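Local coordinates for aminotransferase, class V family protein (PDB 5F8V), which transfers an amino group between O-phospho-L-serine and 2-oxoglutarate as a pyridoxal phosphate-dependent phosphoserine aminotransferase, a step of serine biosynthesis, at the interface of chains A and B. Sequence-based numbering; all coordinates share one arbitrary frame. Chains: chain A/B, Aminotransferase, class V family protein.

The interface of chains A and B. Residues chain A 80, 228-231; chain B 79-80, 83, 231.
A:Met231 and B:Met231 meet sulfur to sulfur across the two-fold axis of this class-V (SerC) aminotransferase dimer, SD to SD 3.7 Å apart, a residue meeting its own copy as two-fold symmetry allows; the two side chains run antiparallel alongside each other. Each thioether is bent at its last torsion (chi3 60° in both), which turns the methyl aside and presents the sulfur to its twin. Close by on the axis, the CD2 methyls of A:Leu80 and B:Leu80, from the paired helices 78-89, face each other at 4.3 Å.

Away from the axis, unlike residues meet: the 3-10 turn 229-231 of chain A lies against helix 78-89 of chain B, and the same contact recurs with the chains exchanged. A:Pro228 lays the CG corner of its ring 3.8 Å from the CE methyl of B:Met231, while its CB packs against the CB of B:Ser83. A:Thr230 lies roughly perpendicular to the B:Leu80 side chain, its hydroxyl OG1 3.4 Å from the CD1 methyl, and its CG2 methyl touches CB of B:Ser79.

At the polar rim a water bridges the chains. A chi1 of 54° tucks OG1 of A:Thr230 back over its own main chain, where hydroxyl and amide N both reach the water, OG1 at 2.7 Å. From chain B come the hydroxyl OG of B:Ser83, 2.7 Å from the water, and the helix carbonyl O of B:Ser79 at 3.0 Å.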
# COMPACT_ATOMS: atom_id res chain seq x y z
N LEU A 80 8.01 -6.09 0.44
CA LEU A 80 8.72 -4.81 0.46
C LEU A 80 9.58 -4.67 1.72
O LEU A 80 10.69 -4.12 1.65
CB LEU A 80 7.73 -3.63 0.34
CG LEU A 80 8.37 -2.25 0.09
CD1 LEU A 80 9.14 -2.22 -1.23
CD2 LEU A 80 7.32 -1.15 0.11
N PRO A 228 15.33 3.85 -0.71
CA PRO A 228 14.26 4.79 -1.00
C PRO A 228 13.84 5.49 0.27
O PRO A 228 13.71 4.84 1.30
CB PRO A 228 13.15 3.88 -1.53
CG PRO A 228 13.91 2.79 -2.19
CD PRO A 228 14.99 2.50 -1.19
N ILE A 229 13.66 6.81 0.20
CA ILE A 229 13.45 7.60 1.42
C ILE A 229 12.25 7.15 2.26
O ILE A 229 12.35 7.13 3.48
CB ILE A 229 13.39 9.12 1.16
CG1 ILE A 229 13.54 9.89 2.49
CG2 ILE A 229 12.11 9.50 0.44
CD1 ILE A 229 13.74 11.38 2.32
N THR A 230 11.13 6.75 1.62
CA THR A 230 9.95 6.25 2.38
C THR A 230 10.19 4.90 3.07
O THR A 230 9.45 4.54 3.99
CB THR A 230 8.66 6.13 1.51
OG1 THR A 230 8.93 5.34 0.35
CG2 THR A 230 8.16 7.50 1.10
N MET A 231 11.20 4.16 2.61
CA MET A 231 11.58 2.88 3.20
C MET A 231 12.68 3.00 4.28
O MET A 231 13.12 1.97 4.82
CB MET A 231 12.05 1.92 2.10
CG MET A 231 10.97 1.58 1.08
SD MET A 231 11.61 0.65 -0.33
CE MET A 231 12.23 -0.82 0.48
N SER B 79 5.20 9.23 -3.69
CA SER B 79 6.54 9.39 -3.10
C SER B 79 7.43 8.15 -3.27
O SER B 79 8.63 8.30 -3.49
CB SER B 79 6.44 9.77 -1.62
OG SER B 79 5.75 10.99 -1.45
N LEU B 80 6.86 6.96 -3.19
CA LEU B 80 7.60 5.72 -3.47
C LEU B 80 8.00 5.62 -4.95
O LEU B 80 9.09 5.14 -5.25
CB LEU B 80 6.79 4.48 -3.05
CG LEU B 80 7.51 3.12 -3.07
CD1 LEU B 80 8.71 3.09 -2.14
CD2 LEU B 80 6.53 2.01 -2.71
N SER B 83 11.23 7.39 -6.03
CA SER B 83 12.42 6.57 -5.86
C SER B 83 12.54 5.55 -6.99
O SER B 83 13.60 5.42 -7.59
CB SER B 83 12.39 5.82 -4.52
OG SER B 83 12.12 6.71 -3.45
N MET B 231 9.89 -3.01 -6.49
CA MET B 231 9.94 -1.70 -7.19
C MET B 231 10.59 -1.77 -8.59
O MET B 231 10.70 -0.74 -9.29
CB MET B 231 10.67 -0.67 -6.33
CG MET B 231 9.95 -0.30 -5.05
SD MET B 231 11.00 0.65 -3.93
CE MET B 231 11.38 2.08 -4.95
O HOH W 1 10.28 6.91 -1.43